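Local coordinates for protein carbohydrate oxidase (Microdochium nivale, PDB 3RJA) that oxidises the C1 hydroxyl of mono-, oligo- and polysaccharides to lactones through its flavin, handing the electrons to molecular oxygen to make hydrogen peroxide, at residues 3-7 with 38-42; 21-25 with 87-91; 66-70 with 134-139. All coordinates share one frame; numbering follows the deposited sequence.

Interaction 1: 3-7 with 38-42. With ABL ((2R,3R,4R,5R)-4,5-dihydroxy-2-(hydroxymethyl)-6-oxopiperidin-3-yl beta-D-glucopyranoside), chain H.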
loop_
_atom_site.group_PDB
_atom_site.type_symbol
_atom_site.label_atom_id
_atom_site.label_comp_id
_atom_site.label_asym_id
_atom_site.label_seq_id
_atom_site.Cartn_x
_atom_site.Cartn_y
_atom_site.Cartn_z
ATOM N N ILE A 3 25.784 11.893 -16.264
ATOM C CA ILE A 3 24.559 12.123 -15.474
ATOM C C ILE A 3 24.845 12.992 -14.245
ATOM O O ILE A 3 24.077 13.906 -13.942
ATOM C CB ILE A 3 23.784 10.774 -15.094
ATOM C CG1 ILE A 3 22.519 11.057 -14.283
ATOM C CG2 ILE A 3 24.698 9.756 -14.390
ATOM C CD1 ILE A 3 21.381 11.821 -15.114
ATOM N N GLU A 4 25.949 12.723 -13.548
ATOM C CA GLU A 4 26.338 13.563 -12.402
ATOM C C GLU A 4 26.510 15.030 -12.876
ATOM O O GLU A 4 25.965 15.960 -12.291
ATOM C CB GLU A 4 27.641 13.072 -11.767
ATOM C CG GLU A 4 27.575 11.699 -11.043
ATOM C CD GLU A 4 27.587 10.503 -11.994
ATOM O OE1 GLU A 4 27.912 10.684 -13.188
ATOM O OE2 GLU A 4 27.285 9.379 -11.535
ATOM N N ALA A 5 27.265 15.214 -13.949
ATOM C CA ALA A 5 27.525 16.553 -14.504
ATOM C C ALA A 5 26.210 17.233 -14.848
ATOM O O ALA A 5 26.005 18.391 -14.513
ATOM C CB ALA A 5 28.394 16.443 -15.752
ATOM N N CYS A 6 25.307 16.482 -15.482
ATOM C CA CYS A 6 24.000 17.030 -15.887
ATOM C C CYS A 6 23.192 17.506 -14.691
ATOM O O CYS A 6 22.602 18.575 -14.732
ATOM C CB CYS A 6 23.172 15.998 -16.667
ATOM S SG CYS A 6 21.632 16.687 -17.328
ATOM N N LEU A 7 23.141 16.688 -13.642
ATOM C CA LEU A 7 22.373 17.025 -12.463
ATOM C C LEU A 7 23.001 18.230 -11.741
ATOM O O LEU A 7 22.295 19.137 -11.293
ATOM C CB LEU A 7 22.290 15.807 -11.521
ATOM C CG LEU A 7 21.417 14.666 -12.018
ATOM C CD1 LEU A 7 21.651 13.385 -11.202
ATOM C CD2 LEU A 7 19.911 15.053 -12.077
ATOM N N THR A 38 22.153 4.407 -11.553
ATOM C CA THR A 38 23.321 5.074 -12.107
ATOM C C THR A 38 23.706 6.324 -11.287
ATOM O O THR A 38 24.893 6.660 -11.170
ATOM C CB THR A 38 23.193 5.405 -13.598
ATOM O OG1 THR A 38 24.439 5.933 -14.035
ATOM C CG2 THR A 38 22.072 6.412 -13.876
ATOM N N ALA A 39 22.691 6.997 -10.734
ATOM C CA ALA A 39 22.900 8.141 -9.874
ATOM C C ALA A 39 21.668 8.369 -9.020
ATOM O O ALA A 39 20.576 7.983 -9.417
ATOM C CB ALA A 39 23.221 9.420 -10.726
ATOM N N ILE A 40 21.853 9.002 -7.855
ATOM C CA ILE A 40 20.744 9.368 -6.995
ATOM C C ILE A 40 20.649 10.893 -6.859
ATOM O O ILE A 40 21.564 11.523 -6.315
ATOM C CB ILE A 40 20.867 8.738 -5.608
ATOM C CG1 ILE A 40 21.161 7.223 -5.698
ATOM C CG2 ILE A 40 19.575 8.988 -4.781
ATOM C CD1 ILE A 40 21.266 6.548 -4.284
ATOM N N ALA A 41 19.536 11.464 -7.363
ATOM C CA ALA A 41 19.195 12.884 -7.225
ATOM C C ALA A 41 18.355 13.055 -5.956
ATOM O O ALA A 41 17.206 12.579 -5.892
ATOM C CB ALA A 41 18.405 13.376 -8.424
ATOM N N GLN A 42 18.933 13.704 -4.947
ATOM C CA GLN A 42 18.253 13.878 -3.663
ATOM C C GLN A 42 17.562 15.251 -3.713
ATOM O O GLN A 42 18.163 16.281 -3.343
ATOM C CB GLN A 42 19.255 13.807 -2.515
ATOM C CG GLN A 42 18.612 13.663 -1.127
ATOM C CD GLN A 42 19.613 13.853 0.001
ATOM O OE1 GLN A 42 20.147 12.873 0.565
ATOM N NE2 GLN A 42 19.872 15.097 0.342
HETATM C C1A ABL H . 25.358 12.967 -0.289
HETATM O O1A ABL H . 25.571 11.757 -0.535
HETATM C C2A ABL H . 26.343 13.808 0.525
HETATM O O2A ABL H . 27.033 12.908 1.389
HETATM C C3A ABL H . 25.597 14.824 1.405
HETATM O O3A ABL H . 26.576 15.663 2.044
HETATM C C4A ABL H . 24.692 15.677 0.562
HETATM O O1 ABL H . 23.987 16.626 1.384
HETATM C C5A ABL H . 23.612 14.701 0.020
HETATM N N5 ABL H . 24.239 13.591 -0.720
HETATM C C6A ABL H . 22.691 15.439 -0.978
HETATM O O6A ABL H . 23.425 16.392 -1.723
HETATM C C1 ABL H . 24.181 18.055 1.242
HETATM C C2 ABL H . 23.245 18.782 2.226
HETATM O O2 ABL H . 21.879 18.452 1.957
HETATM C C3 ABL H . 23.433 20.290 2.124
HETATM O O3 ABL H . 22.705 20.877 3.186
HETATM C C4 ABL H . 24.948 20.662 2.174
HETATM O O4 ABL H . 25.120 22.036 1.859
HETATM C C5 ABL H . 25.753 19.810 1.186
HETATM O O5 ABL H . 25.510 18.435 1.521
HETATM C C6 ABL H . 27.251 20.137 1.128
HETATM O O6 ABL H . 27.931 20.062 2.354
HETATM O O HOH W 1 26.717 7.008 -12.876
#

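Interaction 2: 21-25 with 87-91. With ABL ((2R,3R,4R,5R)-4,5-dihydroxy-2-(hydroxymethyl)-6-oxopiperidin-3-yl beta-D-glucopyranoside), chain H.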
loop_
_atom_site.group_PDB
_atom_site.type_symbol
_atom_site.label_atom_id
_atom_site.label_comp_id
_atom_site.label_asym_id
_atom_site.label_seq_id
_atom_site.Cartn_x
_atom_site.Cartn_y
_atom_site.Cartn_z
ATOM N N ASP A 21 24.723 9.765 3.368
ATOM C CA ASP A 21 23.504 9.997 2.603
ATOM C C ASP A 21 23.313 8.944 1.513
ATOM O O ASP A 21 22.223 8.423 1.362
ATOM C CB ASP A 21 23.468 11.409 2.016
ATOM C CG ASP A 21 22.980 12.445 3.029
ATOM O OD1 ASP A 21 21.771 12.770 3.024
ATOM O OD2 ASP A 21 23.795 12.919 3.847
ATOM N N TYR A 22 24.388 8.617 0.789
ATOM C CA TYR A 22 24.286 7.622 -0.285
ATOM C C TYR A 22 23.904 6.251 0.290
ATOM O O TYR A 22 22.929 5.649 -0.159
ATOM C CB TYR A 22 25.582 7.535 -1.109
ATOM C CG TYR A 22 25.521 6.512 -2.226
ATOM C CD1 TYR A 22 25.846 5.182 -1.997
ATOM C CD2 TYR A 22 25.139 6.883 -3.508
ATOM C CE1 TYR A 22 25.790 4.239 -3.030
ATOM C CE2 TYR A 22 25.062 5.963 -4.526
ATOM C CZ TYR A 22 25.387 4.640 -4.286
ATOM O OH TYR A 22 25.330 3.730 -5.332
ATOM N N GLU A 23 24.652 5.792 1.307
ATOM C CA GLU A 23 24.376 4.515 1.954
ATOM C C GLU A 23 22.933 4.420 2.468
ATOM O O GLU A 23 22.305 3.387 2.312
ATOM C CB GLU A 23 25.375 4.198 3.088
ATOM C CG GLU A 23 26.846 4.000 2.605
ATOM C CD GLU A 23 27.049 2.805 1.682
ATOM O OE1 GLU A 23 26.668 1.689 2.068
ATOM O OE2 GLU A 23 27.597 2.979 0.570
ATOM N N ARG A 24 22.436 5.488 3.105
ATOM C CA ARG A 24 21.059 5.547 3.553
ATOM C C ARG A 24 20.065 5.471 2.368
ATOM O O ARG A 24 19.136 4.676 2.389
ATOM C CB ARG A 24 20.807 6.835 4.351
ATOM C CG ARG A 24 19.317 7.091 4.636
ATOM C CD ARG A 24 19.068 8.370 5.463
ATOM N NE ARG A 24 17.731 8.883 5.180
ATOM C CZ ARG A 24 17.114 9.844 5.874
ATOM N NH1 ARG A 24 17.719 10.390 6.928
ATOM N NH2 ARG A 24 15.889 10.259 5.515
ATOM N N ASP A 25 20.264 6.313 1.362
ATOM C CA ASP A 25 19.308 6.448 0.265
ATOM C C ASP A 25 19.241 5.201 -0.663
ATOM O O ASP A 25 18.190 4.909 -1.252
ATOM C CB ASP A 25 19.628 7.687 -0.574
ATOM C CG ASP A 25 19.283 9.027 0.129
ATOM O OD1 ASP A 25 18.535 9.068 1.123
ATOM O OD2 ASP A 25 19.775 10.081 -0.348
ATOM N N GLN A 87 15.319 10.572 -5.453
ATOM C CA GLN A 87 15.159 10.240 -4.035
ATOM C C GLN A 87 14.373 11.393 -3.369
ATOM O O GLN A 87 14.872 12.515 -3.313
ATOM C CB GLN A 87 16.535 10.102 -3.383
ATOM C CG GLN A 87 16.518 9.900 -1.886
ATOM C CD GLN A 87 15.734 8.642 -1.485
ATOM O OE1 GLN A 87 15.667 7.676 -2.245
ATOM N NE2 GLN A 87 15.153 8.658 -0.300
ATOM N N LEU A 88 13.149 11.111 -2.903
ATOM C CA LEU A 88 12.214 12.182 -2.521
ATOM C C LEU A 88 12.114 12.434 -1.018
ATOM O O LEU A 88 11.511 13.428 -0.587
ATOM C CB LEU A 88 10.804 11.897 -3.079
ATOM C CG LEU A 88 10.631 11.859 -4.600
ATOM C CD1 LEU A 88 9.221 11.333 -5.015
ATOM C CD2 LEU A 88 10.896 13.243 -5.242
ATOM N N ASP A 89 12.705 11.545 -0.225
ATOM C CA ASP A 89 12.394 11.474 1.192
ATOM C C ASP A 89 12.906 12.634 2.084
ATOM O O ASP A 89 12.702 12.605 3.314
ATOM C CB ASP A 89 12.761 10.085 1.755
ATOM C CG ASP A 89 14.175 10.030 2.329
ATOM O OD1 ASP A 89 15.075 10.701 1.786
ATOM O OD2 ASP A 89 14.380 9.284 3.320
ATOM N N ARG A 90 13.553 13.650 1.507
ATOM C CA ARG A 90 13.914 14.845 2.285
ATOM C C ARG A 90 12.864 15.935 2.052
ATOM O O ARG A 90 12.910 16.988 2.676
ATOM C CB ARG A 90 15.313 15.382 1.933
ATOM C CG ARG A 90 16.474 14.402 2.081
ATOM C CD ARG A 90 16.519 13.730 3.463
ATOM N NE ARG A 90 17.863 13.245 3.760
ATOM C CZ ARG A 90 18.357 12.100 3.296
ATOM N NH1 ARG A 90 17.613 11.321 2.518
ATOM N NH2 ARG A 90 19.591 11.731 3.608
ATOM N N MET A 91 11.927 15.675 1.134
ATOM C CA MET A 91 10.819 16.604 0.869
ATOM C C MET A 91 9.596 16.129 1.673
ATOM O O MET A 91 8.785 15.310 1.205
ATOM C CB MET A 91 10.497 16.682 -0.625
ATOM C CG MET A 91 11.677 17.139 -1.510
ATOM S SD MET A 91 11.309 16.835 -3.247
ATOM C CE MET A 91 10.139 18.175 -3.487
HETATM C C1A ABL H . 25.358 12.967 -0.289
HETATM O O1A ABL H . 25.571 11.757 -0.535
HETATM C C2A ABL H . 26.343 13.808 0.525
HETATM O O2A ABL H . 27.033 12.908 1.389
HETATM C C3A ABL H . 25.597 14.824 1.405
HETATM O O3A ABL H . 26.576 15.663 2.044
HETATM C C4A ABL H . 24.692 15.677 0.562
HETATM O O1 ABL H . 23.987 16.626 1.384
HETATM C C5A ABL H . 23.612 14.701 0.020
HETATM N N5 ABL H . 24.239 13.591 -0.720
HETATM C C6A ABL H . 22.691 15.439 -0.978
HETATM O O6A ABL H . 23.425 16.392 -1.723
HETATM C C1 ABL H . 24.181 18.055 1.242
HETATM C C2 ABL H . 23.245 18.782 2.226
HETATM O O2 ABL H . 21.879 18.452 1.957
HETATM C C3 ABL H . 23.433 20.290 2.124
HETATM O O3 ABL H . 22.705 20.877 3.186
HETATM C C4 ABL H . 24.948 20.662 2.174
HETATM O O4 ABL H . 25.120 22.036 1.859
HETATM C C5 ABL H . 25.753 19.810 1.186
HETATM O O5 ABL H . 25.510 18.435 1.521
HETATM C C6 ABL H . 27.251 20.137 1.128
HETATM O O6 ABL H . 27.931 20.062 2.354
HETATM O O HOH W 2 16.520 7.838 2.801
#

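Interaction 3: 66-70 with 134-139. With FAD (flavin-adenine dinucleotide), chain B.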
loop_
_atom_site.group_PDB
_atom_site.type_symbol
_atom_site.label_atom_id
_atom_site.label_comp_id
_atom_site.label_asym_id
_atom_site.label_seq_id
_atom_site.Cartn_x
_atom_site.Cartn_y
_atom_site.Cartn_z
ATOM N N LYS A 66 11.669 7.369 -5.734
ATOM C CA LYS A 66 11.606 6.590 -4.498
ATOM C C LYS A 66 11.145 7.563 -3.430
ATOM O O LYS A 66 11.780 8.589 -3.239
ATOM C CB LYS A 66 12.976 5.981 -4.107
ATOM C CG LYS A 66 12.891 4.969 -2.929
ATOM C CD LYS A 66 14.019 3.883 -2.965
ATOM C CE LYS A 66 15.353 4.430 -2.421
ATOM N NZ LYS A 66 15.263 4.848 -1.014
ATOM N N SER A 67 10.041 7.233 -2.756
ATOM C CA SER A 67 9.428 8.103 -1.773
ATOM C C SER A 67 9.790 7.540 -0.375
ATOM O O SER A 67 10.772 7.979 0.219
ATOM C CB SER A 67 7.913 8.146 -2.038
ATOM O OG SER A 67 7.205 8.868 -1.061
ATOM N N GLY A 68 9.031 6.556 0.134
ATOM C CA GLY A 68 9.387 5.902 1.403
ATOM C C GLY A 68 10.240 4.647 1.212
ATOM O O GLY A 68 10.769 4.091 2.188
ATOM N N GLY A 69 10.281 4.143 -0.029
ATOM C CA GLY A 69 11.104 2.992 -0.383
ATOM C C GLY A 69 10.522 1.673 0.072
ATOM O O GLY A 69 11.206 0.633 0.060
ATOM N N HIS A 70 9.246 1.691 0.428
ATOM C CA HIS A 70 8.569 0.480 0.867
ATOM C C HIS A 70 8.123 -0.525 -0.203
ATOM O O HIS A 70 7.639 -1.614 0.140
ATOM C CB HIS A 70 7.465 0.821 1.878
ATOM C CG HIS A 70 7.984 0.897 3.279
ATOM N ND1 HIS A 70 7.840 -0.138 4.179
ATOM C CD2 HIS A 70 8.726 1.845 3.904
ATOM C CE1 HIS A 70 8.448 0.188 5.312
ATOM N NE2 HIS A 70 8.990 1.384 5.172
ATOM N N GLY A 134 6.772 4.438 8.486
ATOM C CA GLY A 134 7.812 4.733 7.488
ATOM C C GLY A 134 7.405 4.685 6.019
ATOM O O GLY A 134 8.159 5.129 5.144
ATOM N N VAL A 135 6.200 4.172 5.742
ATOM C CA VAL A 135 5.690 4.143 4.371
ATOM C C VAL A 135 5.641 5.553 3.770
ATOM O O VAL A 135 5.234 6.502 4.425
ATOM C CB VAL A 135 4.318 3.423 4.299
ATOM C CG1 VAL A 135 3.650 3.604 2.933
ATOM C CG2 VAL A 135 4.541 1.928 4.563
ATOM N N GLY A 136 6.086 5.691 2.531
ATOM C CA GLY A 136 6.025 6.971 1.849
ATOM C C GLY A 136 4.609 7.278 1.365
ATOM O O GLY A 136 3.878 6.379 0.915
ATOM N N ILE A 137 4.220 8.551 1.489
ATOM C CA ILE A 137 2.970 9.050 0.946
ATOM C C ILE A 137 2.785 8.718 -0.560
ATOM O O ILE A 137 1.675 8.350 -0.972
ATOM C CB ILE A 137 2.817 10.577 1.196
ATOM C CG1 ILE A 137 1.389 11.035 0.902
ATOM C CG2 ILE A 137 3.844 11.422 0.429
ATOM C CD1 ILE A 137 1.201 12.549 1.050
ATOM N N SER A 138 3.855 8.824 -1.369
ATOM C CA SER A 138 3.641 8.753 -2.825
ATOM C C SER A 138 3.337 7.357 -3.331
ATOM O O SER A 138 2.354 7.188 -4.009
ATOM C CB SER A 138 4.757 9.411 -3.643
ATOM O OG SER A 138 4.876 10.768 -3.288
ATOM N N GLY A 139 4.173 6.363 -3.018
ATOM C CA GLY A 139 3.844 4.981 -3.409
ATOM C C GLY A 139 2.512 4.500 -2.859
ATOM O O GLY A 139 1.747 3.811 -3.542
HETATM P PA FAD B . 8.448 3.457 -2.963
HETATM O O1A FAD B . 9.272 4.695 -2.728
HETATM O O2A FAD B . 9.231 2.170 -3.003
HETATM O O5B FAD B . 7.650 3.621 -4.345
HETATM C C5B FAD B . 6.604 2.711 -4.667
HETATM C C4B FAD B . 6.193 2.935 -6.133
HETATM O O4B FAD B . 5.643 4.244 -6.282
HETATM C C3B FAD B . 7.370 2.847 -7.103
HETATM O O3B FAD B . 6.881 2.422 -8.377
HETATM C C2B FAD B . 7.785 4.310 -7.209
HETATM O O2B FAD B . 8.528 4.669 -8.350
HETATM C C1B FAD B . 6.421 4.987 -7.181
HETATM N N9A FAD B . 6.545 6.354 -6.685
HETATM C C8A FAD B . 7.215 6.799 -5.550
HETATM N N7A FAD B . 7.056 8.149 -5.496
HETATM C C5A FAD B . 6.301 8.544 -6.533
HETATM C C6A FAD B . 5.853 9.807 -6.937
HETATM N N6A FAD B . 6.156 10.912 -6.220
HETATM N N1A FAD B . 5.062 9.881 -8.070
HETATM C C2A FAD B . 4.762 8.741 -8.808
HETATM N N3A FAD B . 5.235 7.498 -8.436
HETATM C C4A FAD B . 5.984 7.419 -7.300
HETATM N N1 FAD B . 0.012 -0.963 2.264
HETATM C C2 FAD B . -1.326 -0.705 2.582
HETATM O O2 FAD B . -2.170 -0.477 1.706
HETATM N N3 FAD B . -1.659 -0.650 3.932
HETATM C C4 FAD B . -0.760 -0.719 4.980
HETATM O O4 FAD B . -1.129 -0.543 6.163
HETATM C C4X FAD B . 0.647 -1.050 4.594
HETATM N N5 FAD B . 1.581 -1.158 5.523
HETATM C C5X FAD B . 2.902 -1.355 5.197
HETATM C C6 FAD B . 3.904 -1.375 6.202
HETATM C C7 FAD B . 5.245 -1.437 5.874
HETATM C C7M FAD B . 6.325 -1.474 6.975
HETATM C C8 FAD B . 5.621 -1.351 4.512
HETATM C C8M FAD B . 7.079 -1.389 4.103
HETATM C C9 FAD B . 4.656 -1.399 3.517
HETATM C C9A FAD B . 3.283 -1.376 3.835
HETATM N N10 FAD B . 2.277 -1.279 2.843
HETATM C C10 FAD B . 0.938 -1.205 3.193
HETATM C "C1'" FAD B . 2.671 -1.319 1.396
HETATM C "C2'" FAD B . 2.790 0.091 0.836
HETATM O "O2'" FAD B . 1.488 0.633 0.648
HETATM C "C3'" FAD B . 3.483 0.056 -0.507
HETATM O "O3'" FAD B . 4.713 -0.628 -0.402
HETATM C "C4'" FAD B . 3.685 1.491 -1.023
HETATM O "O4'" FAD B . 3.751 1.470 -2.415
HETATM C "C5'" FAD B . 4.933 2.140 -0.417
HETATM O "O5'" FAD B . 5.059 3.451 -0.894
HETATM P P FAD B . 6.521 4.158 -0.851
HETATM O O1P FAD B . 6.424 5.583 -1.307
HETATM O O2P FAD B . 7.115 4.011 0.551
HETATM O O3P FAD B . 7.306 3.196 -1.860
#

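Interaction 1: 3-7 with 38-42
With I3 CG1 set anti to the backbone N (chi1 -180°), both its CG1 and its CG2 are turned against the methyl of A39, CG2 at 4.0 Å from A39 CB. L7 takes a different rotation, CG anti to the carbonyl carbon (chi1 -71°), and its CD1 settles between A39 CB and A41 CB, 4.3 Å from the latter. This is helix-on-sheet packing: the N-terminal helix 2-9 lies along strand 39-42, an outer strand of the three-stranded parallel sheet in the FAD-binding domain; the axes of 3-7 and 39-42 approach to 9.4 Å and run 15° from parallel. The small alanines probably let the helix settle close, and a disulfide from C6 to C55 ties it to helix 46-58. At the strand's far end the extended chain of Q42 lies against a bound disaccharide analogue, Q42 CD 3.6 Å from ABL C6A; an alanine here would probably keep only the distant CB contact and open a gap where the amide end lay against the sugar. At the opposite end E4 bends at chi2: its OE1 bonds to G1 N, while its OE2 accepts a hydrogen bond from a water at 2.8 Å that also donates to T38 O and accepts from T38 OG1.

Interaction 2: 21-25 with 87-91
D25 and Q87 form the packed part of a salt-bridge network joining helix 20-25 to the turn that follows strand 84-87. The buried carboxylate of D25 lies nearly flat against Q87, D25 CG 3.5 Å from Q87 CG, while Q87 NE2 donates to OD1 of the equally buried D89 at 2.9 Å.

The other side, made by the partly exposed R24, R90 and D21, is looser. R24 runs out extended, and its NH2 gives D89 OD2 an almost straight bond of 2.8 Å (171°), in the guanidinium plane but reaching the oxygen from above the carboxylate plane. D89 OD2 has R111 as a further partner, and R24 NH2 also bonds to I311 O. A water fills the angle between R24 NE, D25 OD1 and D89 OD2. R90 and D21 were each modelled in two conformers, which makes their short OD1-NH2 pairing doubtful. Provisionally, for the one conformer given, the R90 guanidinium stacks flat on that of R24, centres 3.6 Å apart and planes at 18°, with R90 NH1 reaching the syn lone pair of D25 OD1 at 2.8 Å and D89 OD1 at 2.7 Å. D21 CB meanwhile touches the sugar analogue, 3.3 Å from ABL O1A.

The two guanidinium groups thus lie among the carboxylates of D25 and D89, which probably balance their charge, and the arginines round D89 probably favour its ionised form.

Interaction 3: 66-70 with 134-139
H70, whose ring V135 covers, is covalently joined to the cofactor: H70 ND1 is bonded to FAD C8M at 1.5 Å, an 8-alpha-(N1)-histidyl flavin linkage. V135 CG2 sits over one face of the imidazole in a CH-pi contact, 4.0 Å from the ring centroid and 20° off its normal, and the same methyl reaches the isoalloxazine, 3.5 Å from FAD C8. With CG1 anti to the backbone N (chi1 170°), V135 sends its other methyl toward the ribityl end, near FAD C5'. F29 stacks on H70 as well, so the ring linked to the flavin is held by packing in addition to its bond.

Deeper in, the two backbones close to 3.6 Å between G68 CA and G136 CA. A side chain on either residue would run into the other segment, which probably accounts for glycine at both positions; one at G139 would strike FAD O5'. G136 is the N-cap of helix 137-142. Just beyond, S138 N makes a weak bond of 3.4 Å to S67 OG, and the hydroxyls of both serines bond to P108 O.

Between the segments lies the FAD diphosphate, held by backbone N-H groups of this PCMH-type FAD-binding domain. O1P receives G68 N, nearly straight at 177°, and G139 N; O2P receives H70 N and G136 N, the latter at 2.8 Å. Each of these oxygens is thus gripped once from either segment. Of the two segments, only 66-70 bonds to O1A, through S67 N at 2.7 Å and G69 N. Six backbone N-H groups, with the start of a helix behind two of them, therefore meet the diphosphate, and their dipoles probably offset much of its negative charge in this buried site.

In the fold
In space the contacts step from the N-terminal helix toward the flavin, though along the chain the segments of neighbouring contacts alternate. Interactions 1 and 2, centres 13 Å apart, share the sheet through a probable hydrogen bond from Q87 N to A41 O (2.8 Å), and Q42, D21 and Y22 line the same outlying sugar pocket. Interaction 2 passes on to interaction 3 over 11 Å: L88 N probably bonds to K66 O at 2.9 Å, and K66 NZ reaches back to D25 O and Q87 OE1. Interactions 1 and 3 do not touch. Interaction 3 lies beside the flavin and probably the active site: the H70 side chain is about 5 Å from the other bound ABL.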